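Local coordinates for protein alpha,alpha-trehalose-phosphate synthase (UDP-forming) (Burkholderia xenovorans, PDB 5V0T) that belongs to the family 20 glycosyltransferases of GT-B fold and binds uridine-5'-diphosphate and 6-O-phosphono-alpha-D-glucopyranose, at residues A[361-366]-A[383-388]; A[407-412]-A[443-448]. All blocks are in the same frame, centred on the assembly; numbering follows the deposited sequence.

Contact 1: A[361-366]-A[383-388]; sequences ALFRTA and KEYVSA. With UDP (uridine-5'-diphosphate), chain I.
Glu384, whose CB meets Phe363 CE2 obliquely at 4.0 Å, has two partners on its OE1. This oxygen accepts from O3' of uridine-5'-diphosphate and forms a salt bridge with Arg356. Glu384 OE2 accepts from O2' of the same ligand; both bonds to the ligand are 2.6 Å long. The Glu384 chain is extended beyond CG. Tyr385 OH donates to Ala366 O at 2.7 Å, arriving from above the carbonyl plane. Ala366 O lies at the edge of the tyrosine ring, near its plane. The methyl of Ala366 also reaches this ring, with CB 4.0 Å from Tyr385 CE1. In the Rossmann-like half of the GT-B fold that carries the nucleotide, helices 356-363 and 380-388 come before and after strand 368-371 of the six-stranded parallel sheet. Met273 and Val275 of strand 270-275 also touch Phe363. Chi1 of 172° sets Tyr385 CG anti to its backbone N. The edge of its ring points toward the face of the Phe363 ring, an offset edge-to-face pair with planes at 79°. Tyr385 CA sits over a face of Phe363, 4.2 Å from the ring centroid, in a CH-pi contact. The methyl of Ala388 meets Phe363 directly, CB to CB 3.6 Å. Arg364 NH1 donates to Ala388 O at 2.9 Å, bent to 141°.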
ATOM      1  N   ALA A 361      18.174  -2.470   5.821  1.00 24.44           N
ATOM      2  CA  ALA A 361      19.402  -3.183   6.160  1.00 26.21           C
ATOM      3  C   ALA A 361      19.152  -4.679   6.285  1.00 23.12           C
ATOM      4  O   ALA A 361      19.959  -5.484   5.813  1.00 21.59           O
ATOM      5  CB  ALA A 361      20.002  -2.630   7.458  1.00 18.73           C
ATOM      6  N   LEU A 362      18.023  -5.067   6.897  1.00 20.81           N
ATOM      7  CA  LEU A 362      17.699  -6.485   7.068  1.00 24.70           C
ATOM      8  C   LEU A 362      17.310  -7.138   5.745  1.00 20.54           C
ATOM      9  O   LEU A 362      17.676  -8.293   5.488  1.00 19.09           O
ATOM     10  CB  LEU A 362      16.568  -6.649   8.088  1.00 24.32           C
ATOM     11  CG  LEU A 362      16.940  -6.257   9.526  1.00 23.75           C
ATOM     12  CD1 LEU A 362      15.716  -6.274  10.417  1.00 22.44           C
ATOM     13  CD2 LEU A 362      17.999  -7.197  10.065  1.00 20.01           C
ATOM     14  N   PHE A 363      16.573  -6.419   4.894  1.00 17.40           N
ATOM     15  CA  PHE A 363      16.230  -6.951   3.575  1.00 18.73           C
ATOM     16  C   PHE A 363      17.476  -7.447   2.850  1.00 16.87           C
ATOM     17  O   PHE A 363      17.455  -8.502   2.204  1.00 24.51           O
ATOM     18  CB  PHE A 363      15.540  -5.876   2.723  1.00 17.23           C
ATOM     19  CG  PHE A 363      14.074  -5.633   3.052  1.00 22.89           C
ATOM     20  CD1 PHE A 363      13.280  -6.622   3.590  1.00 20.04           C
ATOM     21  CD2 PHE A 363      13.500  -4.389   2.778  1.00 24.78           C
ATOM     22  CE1 PHE A 363      11.930  -6.380   3.870  1.00 24.82           C
ATOM     23  CE2 PHE A 363      12.152  -4.132   3.054  1.00 22.09           C
ATOM     24  CZ  PHE A 363      11.367  -5.130   3.600  1.00 22.22           C
ATOM     25  N   ARG A 364      18.574  -6.692   2.951  1.00 19.72           N
ATOM     26  CA  ARG A 364      19.818  -7.021   2.261  1.00 21.26           C
ATOM     27  C   ARG A 364      20.439  -8.326   2.762  1.00 24.87           C
ATOM     28  O   ARG A 364      21.228  -8.938   2.037  1.00 27.35           O
ATOM     29  CB  ARG A 364      20.810  -5.854   2.418  1.00 25.16           C
ATOM     30  CG  ARG A 364      22.106  -5.899   1.572  1.00 28.53           C
ATOM     31  CD  ARG A 364      22.836  -4.558   1.703  1.00 27.53           C
ATOM     32  NE  ARG A 364      24.032  -4.410   0.862  1.00 33.18           N
ATOM     33  CZ  ARG A 364      24.048  -3.801  -0.325  1.00 34.18           C
ATOM     34  NH1 ARG A 364      22.926  -3.295  -0.848  1.00 28.64           N
ATOM     35  NH2 ARG A 364      25.186  -3.706  -1.003  1.00 33.69           N
ATOM     36  N   THR A 365      20.098  -8.774   3.969  1.00 22.99           N
ATOM     37  CA  THR A 365      20.607 -10.043   4.476  1.00 23.33           C
ATOM     38  C   THR A 365      19.680 -11.225   4.209  1.00 24.07           C
ATOM     39  O   THR A 365      20.043 -12.352   4.540  1.00 25.18           O
ATOM     40  CB  THR A 365      20.853  -9.962   5.988  1.00 24.14           C
ATOM     41  OG1 THR A 365      19.604 -10.118   6.668  1.00 22.52           O
ATOM     42  CG2 THR A 365      21.452  -8.622   6.373  1.00 24.62           C
ATOM     43  N   ALA A 366      18.493 -11.001   3.646  1.00 21.85           N
ATOM     44  CA  ALA A 366      17.485 -12.045   3.499  1.00 18.61           C
ATOM     45  C   ALA A 366      17.611 -12.727   2.138  1.00 16.38           C
ATOM     46  O   ALA A 366      17.490 -12.074   1.095  1.00 19.25           O
ATOM     47  CB  ALA A 366      16.084 -11.453   3.671  1.00 17.72           C
ATOM     48  N   LYS A 383       9.179  -3.710  -3.722  1.00 13.95           N
ATOM     49  CA  LYS A 383      10.140  -2.878  -4.437  1.00 16.38           C
ATOM     50  C   LYS A 383      11.329  -2.532  -3.550  1.00 18.29           C
ATOM     51  O   LYS A 383      12.472  -2.481  -4.025  1.00 20.06           O
ATOM     52  CB  LYS A 383       9.458  -1.609  -4.961  1.00 15.64           C
ATOM     53  CG  LYS A 383       8.358  -1.926  -5.984  1.00 19.28           C
ATOM     54  CD  LYS A 383       7.839  -0.678  -6.688  1.00 21.57           C
ATOM     55  CE  LYS A 383       6.888  -1.053  -7.822  1.00 20.07           C
ATOM     56  NZ  LYS A 383       6.456   0.164  -8.572  1.00 20.37           N
ATOM     57  N   GLU A 384      11.074  -2.311  -2.256  1.00 18.04           N
ATOM     58  CA  GLU A 384      12.142  -2.054  -1.294  1.00 21.34           C
ATOM     59  C   GLU A 384      13.038  -3.274  -1.098  1.00 22.67           C
ATOM     60  O   GLU A 384      14.265  -3.132  -0.990  1.00 17.99           O
ATOM     61  CB  GLU A 384      11.536  -1.608   0.041  1.00 21.07           C
ATOM     62  CG  GLU A 384      10.832  -0.234  -0.035  1.00 21.11           C
ATOM     63  CD  GLU A 384       9.995   0.087   1.208  1.00 23.33           C
ATOM     64  OE1 GLU A 384       9.395   1.176   1.251  1.00 24.35           O
ATOM     65  OE2 GLU A 384       9.931  -0.745   2.136  1.00 22.39           O
ATOM     66  N   TYR A 385      12.450  -4.474  -1.005  1.00 19.64           N
ATOM     67  CA  TYR A 385      13.268  -5.677  -0.857  1.00 19.83           C
ATOM     68  C   TYR A 385      14.250  -5.811  -2.017  1.00 22.15           C
ATOM     69  O   TYR A 385      15.449  -6.032  -1.813  1.00 20.00           O
ATOM     70  CB  TYR A 385      12.397  -6.945  -0.746  1.00 15.28           C
ATOM     71  CG  TYR A 385      13.249  -8.188  -0.792  1.00 16.60           C
ATOM     72  CD1 TYR A 385      13.893  -8.651   0.350  1.00 17.43           C
ATOM     73  CD2 TYR A 385      13.472  -8.864  -1.998  1.00 14.78           C
ATOM     74  CE1 TYR A 385      14.742  -9.771   0.304  1.00 18.15           C
ATOM     75  CE2 TYR A 385      14.323  -9.979  -2.052  1.00 17.44           C
ATOM     76  CZ  TYR A 385      14.938 -10.429  -0.895  1.00 20.41           C
ATOM     77  OH  TYR A 385      15.765 -11.532  -0.938  1.00 22.29           O
ATOM     78  N   VAL A 386      13.763  -5.666  -3.248  1.00 17.82           N
ATOM     79  CA  VAL A 386      14.651  -5.789  -4.395  1.00 21.76           C
ATOM     80  C   VAL A 386      15.724  -4.705  -4.358  1.00 22.23           C
ATOM     81  O   VAL A 386      16.908  -4.972  -4.602  1.00 21.41           O
ATOM     82  CB  VAL A 386      13.839  -5.735  -5.699  1.00 21.13           C
ATOM     83  CG1 VAL A 386      14.777  -5.581  -6.885  1.00 17.01           C
ATOM     84  CG2 VAL A 386      12.962  -6.987  -5.835  1.00 18.35           C
ATOM     85  N   SER A 387      15.320  -3.466  -4.062  1.00 19.54           N
ATOM     86  CA  SER A 387      16.244  -2.331  -4.058  1.00 21.88           C
ATOM     87  C   SER A 387      17.352  -2.491  -3.022  1.00 19.88           C
ATOM     88  O   SER A 387      18.456  -1.980  -3.218  1.00 21.06           O
ATOM     89  CB  SER A 387      15.473  -1.037  -3.777  1.00 21.06           C
ATOM     90  OG  SER A 387      14.561  -0.729  -4.817  1.00 21.37           O
ATOM     91  N   ALA A 388      17.068  -3.172  -1.907  1.00 20.25           N
ATOM     92  CA  ALA A 388      18.049  -3.288  -0.833  1.00 22.72           C
ATOM     93  C   ALA A 388      19.180  -4.259  -1.160  1.00 25.57           C
ATOM     94  O   ALA A 388      20.221  -4.223  -0.490  1.00 21.86           O
ATOM     95  CB  ALA A 388      17.349  -3.738   0.459  1.00 19.52           C
TER
HETATM   96  N1  UDP I 501       7.059  -0.075   6.924  1.00 19.72           N
HETATM   97  C2  UDP I 501       7.775   0.590   7.907  1.00 23.93           C
HETATM   98  N3  UDP I 501       7.854  -0.056   9.107  1.00 19.29           N
HETATM   99  C4  UDP I 501       7.307  -1.280   9.424  1.00 20.79           C
HETATM  100  C5  UDP I 501       6.584  -1.915   8.354  1.00 17.22           C
HETATM  101  C6  UDP I 501       6.496  -1.309   7.160  1.00 23.47           C
HETATM  102  O2  UDP I 501       8.290   1.681   7.730  1.00 22.35           O
HETATM  103  O4  UDP I 501       7.471  -1.739  10.561  1.00 23.30           O
HETATM  104  C1' UDP I 501       6.953   0.572   5.613  1.00 17.50           C
HETATM  105  C2' UDP I 501       7.577  -0.238   4.480  1.00 16.98           C
HETATM  106  O2' UDP I 501       8.967   0.030   4.407  1.00 21.07           O
HETATM  107  C3' UDP I 501       6.800   0.300   3.276  1.00 20.29           C
HETATM  108  C4' UDP I 501       5.407   0.556   3.865  1.00 19.23           C
HETATM  109  O4' UDP I 501       5.587   0.696   5.290  1.00 18.00           O
HETATM  110  O3' UDP I 501       7.334   1.521   2.774  1.00 17.02           O
HETATM  111  C5' UDP I 501       4.381  -0.510   3.585  1.00 16.17           C
HETATM  112  O5' UDP I 501       3.843  -0.253   2.274  1.00 17.98           O
HETATM  113  PA  UDP I 501       3.229  -1.415   1.393  1.00 17.27           P
HETATM  114  O1A UDP I 501       4.136  -2.628   1.379  1.00 18.00           O
HETATM  115  O2A UDP I 501       2.911  -0.828   0.068  1.00 14.97           O
HETATM  116  O3A UDP I 501       1.910  -1.858   2.142  1.00 18.41           O
HETATM  117  PB  UDP I 501       0.760  -1.107   2.933  1.00 19.22           P
HETATM  118  O1B UDP I 501       0.656   0.248   2.228  1.00 20.19           O
HETATM  119  O2B UDP I 501      -0.486  -1.958   2.607  1.00 16.73           O
HETATM  120  O3B UDP I 501       1.061  -1.013   4.383  1.00 17.55           O

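Contact 2: A[407-412]-A[443-448]; sequences QELDGA and RDMMVQ
The loop 407-412 runs beside helix 435-451, with Leu409 CA 5.7 Å from Met445 CA, and it folds there into a type I beta turn from Leu409 to Ala412. Leu409 is also the centre of an inverse gamma turn. Met445 reaches into the bend. Its CG lies 3.6 Å from Gly411 N, and its SD is 3.7 Å from Ala412 N. The chain bends at chi3 (-75°), placing CE against the carbonyl group of Gly411. Gly411 has no side chain, so Met445 CG can pack close to its backbone. Leu409 crosses Met445 at about a right angle, with CB 4.0 Å from SD. In the Rossmann-like domain with the six-stranded parallel sheet, one of the two that make up the GT-B fold, this loop comes between strand 396-400 and strand 413-415, which is at the edge of the sheet. Leu397 touches both Leu409 and Ala412. At the other end of the contact, Gln448 crosses Glu408 at about a right angle. Gln448 NE2 is 2.6 Å from Glu408 OE1, but the bond is weak, bent to 117°. The amide and carboxylate planes are 54° apart. Gln448 CG also lies 3.6 Å from Glu408 O. The carboxylate has its stronger partner in Lys383. Arg441 NH1 donates to Gly411 O.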
ATOM      1  N   GLN A 407       2.845  -6.490 -11.904  1.00 22.49           N
ATOM      2  CA  GLN A 407       2.700  -6.077 -13.297  1.00 25.21           C
ATOM      3  C   GLN A 407       4.016  -5.586 -13.896  1.00 31.85           C
ATOM      4  O   GLN A 407       4.147  -5.568 -15.119  1.00 35.38           O
ATOM      5  CB  GLN A 407       1.644  -4.978 -13.440  1.00 23.02           C
ATOM      6  CG  GLN A 407       0.223  -5.389 -13.074  1.00 27.35           C
ATOM      7  CD  GLN A 407      -0.358  -6.409 -14.027  1.00 37.43           C
ATOM      8  OE1 GLN A 407      -0.689  -7.522 -13.627  1.00 44.43           O
ATOM      9  NE2 GLN A 407      -0.495  -6.032 -15.288  1.00 44.67           N
ATOM     10  N   GLU A 408       4.998  -5.197 -13.079  1.00 30.74           N
ATOM     11  CA  GLU A 408       6.248  -4.691 -13.621  1.00 32.26           C
ATOM     12  C   GLU A 408       7.482  -5.473 -13.199  1.00 31.31           C
ATOM     13  O   GLU A 408       8.493  -5.391 -13.900  1.00 37.62           O
ATOM     14  CB  GLU A 408       6.439  -3.198 -13.274  1.00 39.22           C
ATOM     15  CG  GLU A 408       6.141  -2.776 -11.833  1.00 45.58           C
ATOM     16  CD  GLU A 408       5.856  -1.253 -11.658  1.00 41.17           C
ATOM     17  OE1 GLU A 408       6.333  -0.402 -12.449  1.00 44.81           O
ATOM     18  OE2 GLU A 408       5.146  -0.903 -10.701  1.00 24.22           O
ATOM     19  N   LEU A 409       7.427  -6.259 -12.116  1.00 25.21           N
ATOM     20  CA  LEU A 409       8.625  -6.897 -11.560  1.00 29.14           C
ATOM     21  C   LEU A 409       8.797  -8.291 -12.157  1.00 33.35           C
ATOM     22  O   LEU A 409       8.504  -9.307 -11.525  1.00 34.36           O
ATOM     23  CB  LEU A 409       8.545  -6.963 -10.040  1.00 25.30           C
ATOM     24  CG  LEU A 409       8.624  -5.623  -9.323  1.00 25.20           C
ATOM     25  CD1 LEU A 409       8.728  -5.843  -7.807  1.00 20.85           C
ATOM     26  CD2 LEU A 409       9.808  -4.828  -9.870  1.00 28.60           C
ATOM     27  N   ASP A 410       9.338  -8.333 -13.380  1.00 34.17           N
ATOM     28  CA  ASP A 410       9.432  -9.599 -14.111  1.00 40.84           C
ATOM     29  C   ASP A 410      10.388 -10.593 -13.457  1.00 42.35           C
ATOM     30  O   ASP A 410      10.207 -11.809 -13.600  1.00 52.97           O
ATOM     31  CB  ASP A 410       9.866  -9.343 -15.554  1.00 53.72           C
ATOM     32  CG  ASP A 410       8.704  -9.002 -16.458  1.00 70.65           C
ATOM     33  OD1 ASP A 410       7.591  -9.528 -16.225  1.00 70.63           O
ATOM     34  OD2 ASP A 410       8.904  -8.209 -17.401  1.00 79.86           O
ATOM     35  N   GLY A 411      11.409 -10.116 -12.767  1.00 28.39           N
ATOM     36  CA  GLY A 411      12.375 -11.009 -12.161  1.00 26.08           C
ATOM     37  C   GLY A 411      11.935 -11.689 -10.888  1.00 26.73           C
ATOM     38  O   GLY A 411      12.706 -12.453 -10.306  1.00 24.35           O
ATOM     39  N   ALA A 412      10.725 -11.422 -10.412  1.00 22.51           N
ATOM     40  CA  ALA A 412      10.245 -12.116  -9.233  1.00 20.32           C
ATOM     41  C   ALA A 412       9.742 -13.516  -9.605  1.00 17.96           C
ATOM     42  O   ALA A 412       9.421 -13.807 -10.762  1.00 22.41           O
ATOM     43  CB  ALA A 412       9.127 -11.317  -8.560  1.00 23.89           C
ATOM     44  N   ARG A 443      19.047  -7.548 -11.654  1.00 27.17           N
ATOM     45  CA  ARG A 443      19.445  -6.519 -12.606  1.00 36.09           C
ATOM     46  C   ARG A 443      18.242  -6.005 -13.388  1.00 31.54           C
ATOM     47  O   ARG A 443      18.019  -4.792 -13.487  1.00 38.26           O
ATOM     48  CB  ARG A 443      20.511  -7.079 -13.548  1.00 33.26           C
ATOM     49  CG  ARG A 443      21.492  -6.075 -14.082  1.00 45.02           C
ATOM     50  CD  ARG A 443      22.835  -6.758 -14.337  1.00 53.80           C
ATOM     51  NE  ARG A 443      22.670  -8.084 -14.932  1.00 52.64           N
ATOM     52  CZ  ARG A 443      23.388  -9.152 -14.593  1.00 54.59           C
ATOM     53  NH1 ARG A 443      24.320  -9.060 -13.649  1.00 52.04           N
ATOM     54  NH2 ARG A 443      23.164 -10.314 -15.192  1.00 57.34           N
ATOM     55  N   ASP A 444      17.444  -6.916 -13.942  1.00 34.79           N
ATOM     56  CA  ASP A 444      16.270  -6.496 -14.705  1.00 33.61           C
ATOM     57  C   ASP A 444      15.319  -5.678 -13.847  1.00 30.97           C
ATOM     58  O   ASP A 444      14.777  -4.666 -14.300  1.00 30.25           O
ATOM     59  CB  ASP A 444      15.535  -7.711 -15.277  1.00 39.85           C
ATOM     60  CG  ASP A 444      16.401  -8.538 -16.208  1.00 52.52           C
ATOM     61  OD1 ASP A 444      17.393  -7.994 -16.751  1.00 54.29           O
ATOM     62  OD2 ASP A 444      16.082  -9.732 -16.399  1.00 53.83           O
ATOM     63  N   MET A 445      15.095  -6.096 -12.604  1.00 26.53           N
ATOM     64  CA  MET A 445      14.140  -5.366 -11.783  1.00 26.79           C
ATOM     65  C   MET A 445      14.669  -3.988 -11.410  1.00 29.57           C
ATOM     66  O   MET A 445      13.899  -3.023 -11.360  1.00 30.83           O
ATOM     67  CB  MET A 445      13.786  -6.180 -10.544  1.00 22.76           C
ATOM     68  CG  MET A 445      12.945  -7.399 -10.887  1.00 26.40           C
ATOM     69  SD  MET A 445      12.289  -8.248  -9.448  1.00 25.12           S
ATOM     70  CE  MET A 445      13.739  -9.086  -8.824  1.00 21.08           C
ATOM     71  N   MET A 446      15.978  -3.868 -11.160  1.00 26.25           N
ATOM     72  CA  MET A 446      16.543  -2.567 -10.817  1.00 25.11           C
ATOM     73  C   MET A 446      16.386  -1.581 -11.970  1.00 26.83           C
ATOM     74  O   MET A 446      16.107  -0.395 -11.750  1.00 28.36           O
ATOM     75  CB  MET A 446      18.021  -2.710 -10.426  1.00 22.78           C
ATOM     76  CG  MET A 446      18.206  -3.327  -9.033  1.00 26.01           C
ATOM     77  SD  MET A 446      17.410  -2.423  -7.666  1.00 28.38           S
ATOM     78  CE  MET A 446      18.571  -1.078  -7.406  1.00 26.92           C
ATOM     79  N   VAL A 447      16.570  -2.048 -13.205  1.00 30.23           N
ATOM     80  CA  VAL A 447      16.322  -1.193 -14.364  1.00 34.54           C
ATOM     81  C   VAL A 447      14.884  -0.684 -14.342  1.00 34.11           C
ATOM     82  O   VAL A 447      14.630   0.518 -14.489  1.00 32.40           O
ATOM     83  CB  VAL A 447      16.642  -1.946 -15.665  1.00 38.47           C
ATOM     84  CG1 VAL A 447      16.204  -1.136 -16.876  1.00 34.58           C
ATOM     85  CG2 VAL A 447      18.139  -2.246 -15.732  1.00 40.16           C
ATOM     86  N   GLN A 448      13.924  -1.592 -14.123  1.00 30.50           N
ATOM     87  CA  GLN A 448      12.516  -1.202 -14.079  1.00 27.66           C
ATOM     88  C   GLN A 448      12.267  -0.183 -12.975  1.00 28.36           C
ATOM     89  O   GLN A 448      11.651   0.864 -13.204  1.00 24.85           O
ATOM     90  CB  GLN A 448      11.641  -2.443 -13.875  1.00 29.32           C
ATOM     91  CG  GLN A 448      10.152  -2.253 -14.173  1.00 35.05           C
ATOM     92  CD  GLN A 448       9.436  -1.319 -13.195  1.00 44.50           C
ATOM     93  OE1 GLN A 448       9.666  -1.373 -11.981  1.00 47.21           O
ATOM     94  NE2 GLN A 448       8.562  -0.454 -13.725  1.00 31.04           N
TER

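Overall arrangement
Contact 1 and contact 2 follow one another along the chain, and their centres are about 14 Å apart. They meet directly. Lys383 NZ of contact 1 forms a salt bridge with Glu408 OE2 of contact 2 at 2.7 Å. Val386 CG2 packs on Met445 CE at 3.7 Å, and Ser387 CA lies 3.8 Å from Met446 SD. Helix 380-388 therefore touches helix 356-363 and helix 435-451, and its Lys383 reaches the loop 407-412. Contact 1 reaches the uridine-5'-diphosphate pocket directly through Glu384. Contact 2 is set further back, with the side chain of Leu409 about 11 Å from that ligand. The side chain of Glu384 is about 11 Å from the bound 6-O-phosphono-alpha-D-glucopyranose.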